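Local coordinates for protein probable transcriptional regulator (Rhodococcus jostii, PDB 3HIM) that probably binds cis-regulatory DNA as a transcriptional regulator of the TetR family, through a predicted helix-turn-helix near its N-terminus, at residues T59-L64 and R119-E124; I67-H72 and A127-I132; A88-L93 and A150-P155. One frame throughout, in Å; residues are numbered along the deposited sequence. Where two conformers were deposited one is given.

Contact 1 (T59-L64 and R119-E124); sequences TKESLL and RSLSPE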
ATOM      1  N   THR B  59     -19.833  16.561 -11.696  1.00 21.12           N
ATOM      2  CA  THR B  59     -19.134  15.496 -12.423  1.00 20.55           C
ATOM      3  C   THR B  59     -18.722  14.400 -11.450  1.00 20.22           C
ATOM      4  O   THR B  59     -18.617  14.651 -10.224  1.00 19.89           O
ATOM      5  CB  THR B  59     -17.880  16.019 -13.181  1.00 20.77           C
ATOM      6  OG1 THR B  59     -16.804  16.264 -12.260  1.00 22.00           O
ATOM      7  CG2 THR B  59     -18.189  17.321 -13.943  1.00 20.91           C
ATOM      8  N   LYS B  60     -18.490  13.199 -11.993  1.00 19.15           N
ATOM      9  CA  LYS B  60     -17.910  12.097 -11.227  1.00 18.64           C
ATOM     10  C   LYS B  60     -16.577  12.534 -10.612  1.00 18.17           C
ATOM     11  O   LYS B  60     -16.296  12.256  -9.449  1.00 17.86           O
ATOM     12  CB  LYS B  60     -17.683  10.858 -12.110  1.00 18.50           C
ATOM     13  CG  LYS B  60     -17.991   9.527 -11.413  1.00 19.59           C
ATOM     14  CD  LYS B  60     -17.106   8.316 -11.827  1.00 20.09           C
ATOM     15  CE  LYS B  60     -16.841   8.160 -13.321  1.00 19.26           C
ATOM     16  NZ  LYS B  60     -16.793   6.708 -13.695  1.00 21.03           N
ATOM     17  N   GLU B  61     -15.759  13.221 -11.406  1.00 17.73           N
ATOM     18  CA  GLU B  61     -14.407  13.572 -10.992  1.00 16.98           C
ATOM     19  C   GLU B  61     -14.427  14.540  -9.824  1.00 16.51           C
ATOM     20  O   GLU B  61     -13.543  14.491  -8.968  1.00 16.06           O
ATOM     21  CB  GLU B  61     -13.601  14.150 -12.163  1.00 16.81           C
ATOM     22  CG  GLU B  61     -12.117  14.407 -11.828  1.00 16.69           C
ATOM     23  CD  GLU B  61     -11.877  15.753 -11.149  1.00 16.55           C
ATOM     24  OE1 GLU B  61     -12.785  16.616 -11.159  1.00 14.96           O
ATOM     25  OE2 GLU B  61     -10.771  15.964 -10.600  1.00 18.74           O
ATOM     26  N   SER B  62     -15.447  15.406  -9.801  1.00 16.36           N
ATOM     27  CA  SER B  62     -15.613  16.377  -8.734  0.50 16.17           C
ATOM     28  C   SER B  62     -15.862  15.635  -7.431  1.00 16.47           C
ATOM     29  O   SER B  62     -15.391  16.053  -6.375  1.00 16.50           O
ATOM     30  CB  SER B  62     -16.770  17.341  -9.034  0.50 16.18           C
ATOM     31  OG  SER B  62     -18.036  16.750  -8.772  0.50 14.90           O
ATOM     32  N   LEU B  63     -16.590  14.525  -7.526  1.00 16.43           N
ATOM     33  CA  LEU B  63     -16.974  13.735  -6.369  1.00 16.98           C
ATOM     34  C   LEU B  63     -15.775  12.938  -5.844  1.00 17.42           C
ATOM     35  O   LEU B  63     -15.584  12.814  -4.617  1.00 17.08           O
ATOM     36  CB  LEU B  63     -18.135  12.809  -6.737  1.00 16.66           C
ATOM     37  CG  LEU B  63     -18.603  11.762  -5.710  1.00 18.57           C
ATOM     38  CD1 LEU B  63     -18.926  12.382  -4.352  1.00 17.30           C
ATOM     39  CD2 LEU B  63     -19.811  11.016  -6.264  1.00 16.99           C
ATOM     40  N   LEU B  64     -14.975  12.399  -6.772  1.00 16.97           N
ATOM     41  CA  LEU B  64     -13.739  11.723  -6.402  1.00 17.01           C
ATOM     42  C   LEU B  64     -12.771  12.703  -5.708  1.00 17.00           C
ATOM     43  O   LEU B  64     -12.169  12.376  -4.675  1.00 16.63           O
ATOM     44  CB  LEU B  64     -13.072  11.094  -7.633  1.00 17.29           C
ATOM     45  CG  LEU B  64     -11.656  10.556  -7.386  1.00 17.49           C
ATOM     46  CD1 LEU B  64     -11.737   9.280  -6.542  1.00 16.74           C
ATOM     47  CD2 LEU B  64     -10.933  10.309  -8.710  1.00 18.92           C
ATOM     48  N   ARG B 119      -4.996   9.007 -10.590  1.00 18.24           N
ATOM     49  CA  ARG B 119      -4.856   9.094 -12.039  1.00 19.05           C
ATOM     50  C   ARG B 119      -6.105   9.686 -12.683  1.00 19.10           C
ATOM     51  O   ARG B 119      -6.044  10.163 -13.820  1.00 19.51           O
ATOM     52  CB  ARG B 119      -4.606   7.699 -12.636  1.00 18.83           C
ATOM     53  CG  ARG B 119      -5.805   6.764 -12.473  1.00 20.51           C
ATOM     54  CD  ARG B 119      -5.596   5.369 -13.036  1.00 22.42           C
ATOM     55  NE  ARG B 119      -6.631   4.487 -12.504  1.00 23.57           N
ATOM     56  CZ  ARG B 119      -6.405   3.344 -11.871  1.00 23.41           C
ATOM     57  NH1 ARG B 119      -5.173   2.887 -11.714  1.00 23.70           N
ATOM     58  NH2 ARG B 119      -7.424   2.639 -11.415  1.00 23.79           N
ATOM     59  N   SER B 120      -7.229   9.632 -11.968  1.00 18.46           N
ATOM     60  CA  SER B 120      -8.496  10.129 -12.494  1.00 18.24           C
ATOM     61  C   SER B 120      -8.756  11.597 -12.154  1.00 18.10           C
ATOM     62  O   SER B 120      -9.729  12.171 -12.624  1.00 19.11           O
ATOM     63  CB  SER B 120      -9.659   9.278 -11.990  1.00 17.98           C
ATOM     64  OG  SER B 120      -9.695   8.029 -12.640  1.00 17.93           O
ATOM     65  N   LEU B 121      -7.894  12.209 -11.350  1.00 17.61           N
ATOM     66  CA  LEU B 121      -8.116  13.590 -10.921  1.00 16.94           C
ATOM     67  C   LEU B 121      -7.719  14.555 -12.021  1.00 17.06           C
ATOM     68  O   LEU B 121      -6.753  14.319 -12.729  1.00 17.25           O
ATOM     69  CB  LEU B 121      -7.326  13.893  -9.646  1.00 16.51           C
ATOM     70  CG  LEU B 121      -7.730  13.159  -8.353  1.00 15.54           C
ATOM     71  CD1 LEU B 121      -6.808  13.559  -7.205  1.00 15.61           C
ATOM     72  CD2 LEU B 121      -9.171  13.445  -7.972  1.00 16.19           C
ATOM     73  N   SER B 122      -8.474  15.635 -12.170  1.00 16.88           N
ATOM     74  CA  SER B 122      -8.058  16.747 -13.041  1.00 16.66           C
ATOM     75  C   SER B 122      -6.666  17.261 -12.610  1.00 16.34           C
ATOM     76  O   SER B 122      -6.213  16.975 -11.491  1.00 15.69           O
ATOM     77  CB  SER B 122      -9.068  17.892 -12.952  1.00 16.14           C
ATOM     78  OG  SER B 122      -8.869  18.639 -11.754  1.00 17.50           O
ATOM     79  N   PRO B 123      -5.979  17.993 -13.504  1.00 15.95           N
ATOM     80  CA  PRO B 123      -4.679  18.579 -13.188  1.00 16.00           C
ATOM     81  C   PRO B 123      -4.693  19.467 -11.937  1.00 15.99           C
ATOM     82  O   PRO B 123      -3.851  19.276 -11.058  1.00 16.06           O
ATOM     83  CB  PRO B 123      -4.355  19.404 -14.439  1.00 16.41           C
ATOM     84  CG  PRO B 123      -5.021  18.613 -15.548  1.00 16.20           C
ATOM     85  CD  PRO B 123      -6.316  18.142 -14.935  1.00 15.94           C
ATOM     86  N   GLU B 124      -5.645  20.393 -11.837  1.00 15.82           N
ATOM     87  CA  GLU B 124      -5.715  21.276 -10.673  1.00 15.60           C
ATOM     88  C   GLU B 124      -5.956  20.477  -9.402  1.00 15.25           C
ATOM     89  O   GLU B 124      -5.372  20.767  -8.350  1.00 15.20           O
ATOM     90  CB  GLU B 124      -6.797  22.342 -10.833  1.00 16.14           C
TER
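This is a mixed polar and apolar contact between the start of one helix and the turn that leads into another. The first turn of helix 60-82 meets the bend 119-122, just ahead of helix 123-149. E61 carries the polar half. Its CG is anti to the backbone N (chi1 -174°), and the chain then bends at chi2 (-84°). This sends the carboxylate across to the turn. There E61 OE2 accepts a hydrogen bond from S122 N at 2.8 Å. The bond is nearly straight, at 171° at the hydrogen, but the donor comes from above the carboxylate plane. H125 ND1 is also hydrogen-bonded to E61 OE2, so two nitrogens grip one oxygen. S122 is the N-cap of helix 123-149, and its OG caps H125 N. The acid is therefore placed beside the start of that helix, where the local field would probably favour its charged form. The stem of E61 is packed as well: E61 CG lies 3.4 Å from S120 O.

One turn further on, L64 carries the apolar half. L64 CD2 reaches S120 CB and L121 CD2, each at 3.7 Å. The two leucine side chains cross at about a right angle. Y34 touches both L64 and S120 from a neighbouring loop.

Helix 60-82 has its own N-cap in T59. T59 OG1 accepts from S62 N at 2.9 Å, and S62 OG donates back to T59 O at 2.6 Å. Each helix start thus has a capping side chain, and E61 ties one to the other. The arrangement belongs to the TetR fold, where the helix following the predicted helix-turn-helix (residues 38-57) joins the DNA-binding region to the C-terminal domain.

Contact 2 (I67-H72 and A127-I132); sequences ISLEGH and AIIADI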
ATOM      1  N   ILE B  67     -13.867  13.352  -2.220  1.00 16.86           N
ATOM      2  CA  ILE B  67     -13.503  12.199  -1.382  1.00 16.48           C
ATOM      3  C   ILE B  67     -12.002  12.230  -1.050  1.00 16.80           C
ATOM      4  O   ILE B  67     -11.606  12.079   0.089  1.00 16.67           O
ATOM      5  CB  ILE B  67     -13.932  10.862  -2.064  1.00 16.53           C
ATOM      6  CG1 ILE B  67     -15.460  10.742  -2.087  1.00 15.76           C
ATOM      7  CG2 ILE B  67     -13.324   9.635  -1.374  1.00 14.53           C
ATOM      8  CD1 ILE B  67     -15.994   9.689  -3.042  1.00 13.45           C
ATOM      9  N   SER B  68     -11.176  12.484  -2.055  1.00 17.04           N
ATOM     10  CA  SER B  68      -9.735  12.411  -1.899  1.00 16.82           C
ATOM     11  C   SER B  68      -9.205  13.579  -1.036  1.00 16.61           C
ATOM     12  O   SER B  68      -8.323  13.404  -0.186  1.00 16.03           O
ATOM     13  CB  SER B  68      -9.074  12.382  -3.281  1.00 16.61           C
ATOM     14  OG  SER B  68      -7.676  12.225  -3.155  1.00 18.14           O
ATOM     15  N   LEU B  69      -9.762  14.759  -1.249  1.00 16.28           N
ATOM     16  CA  LEU B  69      -9.428  15.937  -0.452  1.00 16.94           C
ATOM     17  C   LEU B  69      -9.779  15.713   1.015  1.00 17.24           C
ATOM     18  O   LEU B  69      -8.958  15.934   1.917  1.00 16.67           O
ATOM     19  CB  LEU B  69     -10.196  17.145  -0.995  1.00 16.46           C
ATOM     20  CG  LEU B  69     -10.034  18.497  -0.315  1.00 17.03           C
ATOM     21  CD1 LEU B  69      -8.603  19.042  -0.510  1.00 16.04           C
ATOM     22  CD2 LEU B  69     -11.079  19.465  -0.894  1.00 16.42           C
ATOM     23  N   GLU B  70     -11.009  15.252   1.233  1.00 17.93           N
ATOM     24  CA  GLU B  70     -11.523  15.003   2.567  1.00 18.06           C
ATOM     25  C   GLU B  70     -10.556  14.074   3.276  1.00 17.86           C
ATOM     26  O   GLU B  70     -10.067  14.400   4.357  1.00 18.05           O
ATOM     27  CB  GLU B  70     -12.920  14.387   2.472  1.00 18.49           C
ATOM     28  CG  GLU B  70     -13.557  13.911   3.788  1.00 19.49           C
ATOM     29  CD  GLU B  70     -15.058  13.613   3.633  1.00 22.55           C
ATOM     30  OE1 GLU B  70     -15.466  12.834   2.730  1.00 24.81           O
ATOM     31  OE2 GLU B  70     -15.837  14.166   4.424  1.00 25.56           O
ATOM     32  N   GLY B  71     -10.269  12.934   2.640  1.00 17.61           N
ATOM     33  CA  GLY B  71      -9.367  11.904   3.181  1.00 16.27           C
ATOM     34  C   GLY B  71      -7.960  12.408   3.442  1.00 16.27           C
ATOM     35  O   GLY B  71      -7.425  12.214   4.530  1.00 16.39           O
ATOM     36  N   HIS B  72      -7.364  13.071   2.452  1.00 15.88           N
ATOM     37  CA  HIS B  72      -6.018  13.631   2.601  1.00 16.18           C
ATOM     38  C   HIS B  72      -5.912  14.690   3.699  1.00 16.91           C
ATOM     39  O   HIS B  72      -4.991  14.643   4.508  1.00 16.16           O
ATOM     40  CB  HIS B  72      -5.481  14.143   1.260  1.00 15.85           C
ATOM     41  CG  HIS B  72      -5.114  13.034   0.313  1.00 16.12           C
ATOM     42  ND1 HIS B  72      -3.856  12.474   0.275  1.00 16.12           N
ATOM     43  CD2 HIS B  72      -5.852  12.357  -0.596  1.00 15.06           C
ATOM     44  CE1 HIS B  72      -3.829  11.512  -0.632  1.00 17.03           C
ATOM     45  NE2 HIS B  72      -5.029  11.419  -1.173  1.00 18.31           N
ATOM     46  N   ALA B 127      -2.759  18.469  -8.400  1.00 13.78           N
ATOM     47  CA  ALA B 127      -1.732  19.315  -7.768  1.00 13.81           C
ATOM     48  C   ALA B 127      -2.081  19.637  -6.311  1.00 14.23           C
ATOM     49  O   ALA B 127      -1.194  19.752  -5.479  1.00 14.00           O
ATOM     50  CB  ALA B 127      -1.507  20.593  -8.543  1.00 13.79           C
ATOM     51  N   ILE B 128      -3.367  19.772  -5.994  1.00 14.17           N
ATOM     52  CA  ILE B 128      -3.756  20.098  -4.619  1.00 14.57           C
ATOM     53  C   ILE B 128      -3.552  18.896  -3.689  1.00 14.42           C
ATOM     54  O   ILE B 128      -3.068  19.035  -2.561  1.00 14.05           O
ATOM     55  CB  ILE B 128      -5.216  20.580  -4.554  1.00 14.94           C
ATOM     56  CG1 ILE B 128      -5.351  21.979  -5.178  1.00 15.39           C
ATOM     57  CG2 ILE B 128      -5.763  20.558  -3.111  1.00 13.39           C
ATOM     58  CD1 ILE B 128      -6.840  22.315  -5.553  1.00 13.92           C
ATOM     59  N   ILE B 129      -3.923  17.717  -4.177  1.00 14.68           N
ATOM     60  CA  ILE B 129      -3.787  16.493  -3.405  1.00 15.03           C
ATOM     61  C   ILE B 129      -2.309  16.177  -3.158  1.00 15.31           C
ATOM     62  O   ILE B 129      -1.925  15.811  -2.046  1.00 15.75           O
ATOM     63  CB  ILE B 129      -4.508  15.306  -4.100  1.00 14.47           C
ATOM     64  CG1 ILE B 129      -6.032  15.557  -4.144  1.00 16.11           C
ATOM     65  CG2 ILE B 129      -4.160  13.978  -3.421  1.00 14.14           C
ATOM     66  CD1 ILE B 129      -6.761  15.753  -2.764  1.00 13.87           C
ATOM     67  N   ALA B 130      -1.485  16.326  -4.192  1.00 15.80           N
ATOM     68  CA  ALA B 130      -0.051  16.021  -4.073  1.00 16.49           C
ATOM     69  C   ALA B 130       0.565  16.946  -3.033  1.00 16.84           C
ATOM     70  O   ALA B 130       1.400  16.526  -2.230  1.00 16.71           O
ATOM     71  CB  ALA B 130       0.667  16.159  -5.435  1.00 16.41           C
ATOM     72  N   ASP B 131       0.120  18.201  -3.027  1.00 17.29           N
ATOM     73  CA  ASP B 131       0.602  19.146  -2.039  1.00 18.11           C
ATOM     74  C   ASP B 131       0.256  18.718  -0.614  1.00 18.18           C
ATOM     75  O   ASP B 131       1.104  18.803   0.265  1.00 18.66           O
ATOM     76  CB  ASP B 131       0.086  20.545  -2.303  1.00 18.62           C
ATOM     77  CG  ASP B 131       0.678  21.545  -1.358  1.00 19.78           C
ATOM     78  OD1 ASP B 131       1.921  21.630  -1.308  1.00 24.33           O
ATOM     79  OD2 ASP B 131      -0.078  22.234  -0.651  1.00 21.49           O
ATOM     80  N   ILE B 132      -0.973  18.248  -0.392  1.00 17.75           N
ATOM     81  CA  ILE B 132      -1.365  17.711   0.925  1.00 17.47           C
ATOM     82  C   ILE B 132      -0.542  16.469   1.314  1.00 17.07           C
ATOM     83  O   ILE B 132      -0.159  16.319   2.476  1.00 16.98           O
ATOM     84  CB  ILE B 132      -2.875  17.408   1.015  1.00 17.27           C
ATOM     85  CG1 ILE B 132      -3.668  18.696   0.756  1.00 18.35           C
ATOM     86  CG2 ILE B 132      -3.234  16.826   2.402  1.00 16.13           C
ATOM     87  CD1 ILE B 132      -5.118  18.485   0.411  1.00 16.41           C
TER
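I129, H72 and I132 bury the most surface where helices 60-82 and 123-149 run side by side. The local axes are nearly parallel, 14° apart, and come within 10.0 Å of each other. No hydrogen bond crosses between the segments.

I129 points toward helix 60-82 and its two branches do different work. CG2, anti to the backbone N, sits over the centre of one face of the H72 imidazole. I129 CG2 lies 3.6 Å from the centroid of the H72 ring, a CH-pi contact. I129 CD1 reaches between S68 and L69 and lies 3.5 Å from L69 N, against the backbone of the other helix. L118 and L121 also touch I129.

The H72 ring is swung beside its own backbone N (chi1 -72°) and turned across its stem (chi2 -90°), which offers that face to I129. Its stem packs on I132, with H72 CB 3.7 Å from I132 CG2. I132 CG2 also lies 3.5 Å from H72 O. I132 extends its other branch to L69, where I132 CD1 meets L69 CD1 at 3.6 Å. These two side chains cross at about a right angle. At the margin, L69 CD1 also approaches I128 CG2.

Branched aliphatic side chains and one aromatic face fill this seam. It is near-parallel helix-helix packing within the all-helical TetR fold.

Contact 3 (A88-L93 and A150-P155); sequences AAPDRL and AGDFHP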
ATOM      1  N   ALA B  88       9.464  15.759  23.849  1.00 17.91           N
ATOM      2  CA  ALA B  88      10.612  15.122  23.221  1.00 18.39           C
ATOM      3  C   ALA B  88      10.243  14.443  21.894  1.00 18.22           C
ATOM      4  O   ALA B  88       9.159  13.877  21.740  1.00 18.25           O
ATOM      5  CB  ALA B  88      11.281  14.127  24.181  1.00 18.30           C
ATOM      6  N   ALA B  89      11.162  14.527  20.938  1.00 17.99           N
ATOM      7  CA  ALA B  89      10.993  13.948  19.615  1.00 17.14           C
ATOM      8  C   ALA B  89      10.511  12.485  19.602  1.00 16.73           C
ATOM      9  O   ALA B  89       9.599  12.164  18.830  1.00 16.10           O
ATOM     10  CB  ALA B  89      12.273  14.108  18.808  1.00 17.35           C
ATOM     11  N   PRO B  90      11.092  11.596  20.457  1.00 16.31           N
ATOM     12  CA  PRO B  90      10.606  10.206  20.399  1.00 16.06           C
ATOM     13  C   PRO B  90       9.119  10.064  20.711  1.00 16.09           C
ATOM     14  O   PRO B  90       8.444   9.250  20.068  1.00 15.16           O
ATOM     15  CB  PRO B  90      11.457   9.485  21.434  1.00 16.07           C
ATOM     16  CG  PRO B  90      12.693  10.333  21.564  1.00 15.65           C
ATOM     17  CD  PRO B  90      12.194  11.731  21.432  1.00 16.47           C
ATOM     18  N   ASP B  91       8.627  10.869  21.666  1.00 16.41           N
ATOM     19  CA  ASP B  91       7.212  10.902  22.081  1.00 16.43           C
ATOM     20  C   ASP B  91       6.332  11.478  20.974  1.00 16.56           C
ATOM     21  O   ASP B  91       5.192  11.062  20.809  1.00 16.94           O
ATOM     22  CB  ASP B  91       7.019  11.793  23.322  1.00 16.85           C
ATOM     23  CG  ASP B  91       7.745  11.278  24.545  1.00 18.65           C
ATOM     24  OD1 ASP B  91       7.417  10.188  25.042  1.00 19.28           O
ATOM     25  OD2 ASP B  91       8.656  11.981  25.012  1.00 23.00           O
ATOM     26  N   ARG B  92       6.852  12.490  20.280  1.00 15.98           N
ATOM     27  CA  ARG B  92       6.203  13.062  19.089  1.00 16.43           C
ATOM     28  C   ARG B  92       6.033  11.999  17.990  1.00 16.65           C
ATOM     29  O   ARG B  92       4.988  11.923  17.339  1.00 17.35           O
ATOM     30  CB  ARG B  92       7.017  14.245  18.551  1.00 15.35           C
ATOM     31  CG  ARG B  92       7.085  15.452  19.518  1.00 15.99           C
ATOM     32  CD  ARG B  92       7.977  16.579  19.030  1.00 15.01           C
ATOM     33  NE  ARG B  92       7.486  17.146  17.772  1.00 17.46           N
ATOM     34  CZ  ARG B  92       8.090  18.114  17.079  1.00 17.61           C
ATOM     35  NH1 ARG B  92       9.227  18.642  17.508  1.00 15.08           N
ATOM     36  NH2 ARG B  92       7.575  18.528  15.925  1.00 16.94           N
ATOM     37  N   LEU B  93       7.070  11.193  17.793  1.00 15.75           N
ATOM     38  CA  LEU B  93       7.049  10.133  16.805  1.00 16.01           C
ATOM     39  C   LEU B  93       6.087   9.011  17.187  1.00 15.85           C
ATOM     40  O   LEU B  93       5.336   8.545  16.347  1.00 15.87           O
ATOM     41  CB  LEU B  93       8.471   9.591  16.556  1.00 15.63           C
ATOM     42  CG  LEU B  93       8.582   8.697  15.312  1.00 16.42           C
ATOM     43  CD1 LEU B  93       8.323   9.514  14.027  1.00 14.27           C
ATOM     44  CD2 LEU B  93       9.928   7.973  15.280  1.00 15.32           C
ATOM     45  N   ALA B 150      18.442  16.926  18.663  1.00 17.87           N
ATOM     46  CA  ALA B 150      18.524  16.693  20.112  1.00 18.32           C
ATOM     47  C   ALA B 150      19.392  15.487  20.516  1.00 18.19           C
ATOM     48  O   ALA B 150      19.582  15.231  21.710  1.00 18.66           O
ATOM     49  CB  ALA B 150      17.087  16.577  20.725  1.00 17.51           C
ATOM     50  N   GLY B 151      19.903  14.754  19.526  1.00 18.45           N
ATOM     51  CA  GLY B 151      20.719  13.567  19.759  1.00 17.93           C
ATOM     52  C   GLY B 151      19.873  12.365  20.175  1.00 18.35           C
ATOM     53  O   GLY B 151      20.415  11.347  20.591  1.00 18.00           O
ATOM     54  N   ASP B 152      18.546  12.489  20.089  1.00 18.18           N
ATOM     55  CA  ASP B 152      17.637  11.370  20.339  1.00 18.74           C
ATOM     56  C   ASP B 152      17.632  10.354  19.194  1.00 18.62           C
ATOM     57  O   ASP B 152      17.449   9.158  19.419  1.00 18.29           O
ATOM     58  CB  ASP B 152      16.209  11.868  20.528  1.00 19.32           C
ATOM     59  CG  ASP B 152      16.029  12.689  21.789  1.00 20.98           C
ATOM     60  OD1 ASP B 152      16.682  12.388  22.812  1.00 20.81           O
ATOM     61  OD2 ASP B 152      15.203  13.623  21.755  1.00 24.45           O
ATOM     62  N   PHE B 153      17.795  10.836  17.965  1.00 18.29           N
ATOM     63  CA  PHE B 153      17.677   9.973  16.790  1.00 18.20           C
ATOM     64  C   PHE B 153      19.008   9.944  16.070  1.00 18.22           C
ATOM     65  O   PHE B 153      19.778  10.902  16.150  1.00 19.47           O
ATOM     66  CB  PHE B 153      16.575  10.477  15.818  1.00 18.33           C
ATOM     67  CG  PHE B 153      15.148  10.372  16.361  1.00 17.48           C
ATOM     68  CD1 PHE B 153      14.836   9.547  17.441  1.00 17.18           C
ATOM     69  CD2 PHE B 153      14.114  11.089  15.759  1.00 17.19           C
ATOM     70  CE1 PHE B 153      13.523   9.447  17.938  1.00 15.58           C
ATOM     71  CE2 PHE B 153      12.784  11.004  16.246  1.00 17.72           C
ATOM     72  CZ  PHE B 153      12.496  10.173  17.339  1.00 15.15           C
ATOM     73  N   HIS B 154      19.270   8.858  15.351  1.00 17.79           N
ATOM     74  CA  HIS B 154      20.474   8.728  14.521  1.00 17.38           C
ATOM     75  C   HIS B 154      20.104   8.075  13.195  1.00 17.12           C
ATOM     76  O   HIS B 154      20.569   6.975  12.892  1.00 17.03           O
ATOM     77  CB  HIS B 154      21.533   7.904  15.245  1.00 16.85           C
ATOM     78  CG  HIS B 154      21.734   8.329  16.661  1.00 18.89           C
ATOM     79  ND1 HIS B 154      22.407   9.486  17.000  1.00 20.04           N
ATOM     80  CD2 HIS B 154      21.302   7.789  17.825  1.00 19.54           C
ATOM     81  CE1 HIS B 154      22.410   9.620  18.316  1.00 19.40           C
ATOM     82  NE2 HIS B 154      21.747   8.604  18.840  1.00 19.11           N
ATOM     83  N   PRO B 155      19.274   8.762  12.399  1.00 17.16           N
ATOM     84  CA  PRO B 155      18.750   8.200  11.153  1.00 17.58           C
ATOM     85  C   PRO B 155      19.864   8.016  10.153  1.00 17.40           C
ATOM     86  O   PRO B 155      20.799   8.818  10.123  1.00 17.38           O
ATOM     87  CB  PRO B 155      17.766   9.278  10.644  1.00 17.35           C
ATOM     88  CG  PRO B 155      18.124  10.514  11.347  1.00 17.07           C
ATOM     89  CD  PRO B 155      18.928  10.190  12.563  1.00 17.08           C
TER
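F153 swings its ring beside its own backbone N, with CG anti to the carbonyl carbon (chi1 -68°), and so reaches helix 89-106. D152 takes the same first torsion (chi1 -67°) and turns its carboxylate to the same helix start. Both follow a Schellman motif at G151, whose phi of 76° closes helix 123-149. This is the far end of the all-helical C-terminal domain of the TetR fold.

The tip of F153 does most of the touching. F153 CZ lies 3.6 Å from P90 CA, and the ring approaches the first helical turn obliquely. P90 CG packs on F153 CE1 at 3.8 Å. A89 CB meets the neighbouring ring atom F153 CE2, at 4.1 Å. One turn along the helix, L93 CD2 stands 4.0 Å from F153 CZ. V199 and C201 also touch the ring, so the chain's C-terminal region helps to bury it. L196 of helix 184-198 lies against P90 and L93.

An alanine in place of F153 would remove the ring and would probably loosen the packing of this loop on A89, P90 and L93. The backbone has further ties. F153 and G147, and H154 and V199, are joined by backbone hydrogen bonds, and H154 O accepts from R197 NH2 of the second subunit.

D152 adds a contact at the margin. Its side chain crosses the proline at about a right angle, and D152 OD2 comes to 3.6 Å from P90 CD.

Contacts 1 and 2 follow each other along helix 60-82, the first against the turn before helix 123-149, the second against that helix itself. Their centres are 11 Å apart, and they touch where L121 CD1 packs on I129 CG1 at 3.7 Å. Contact 3 joins the loop after helix 123-149 to the start of helix 89-106, which follows helix 60-82 in the chain. Its centre is 28 Å from that of contact 2 and 39 Å from that of contact 1. Contacts 1 and 3 lie on opposite sides of the chain's centre. Contact 1 is on the side of the predicted helix-turn-helix, and helix 123-149 spans the distance from there to contact 3.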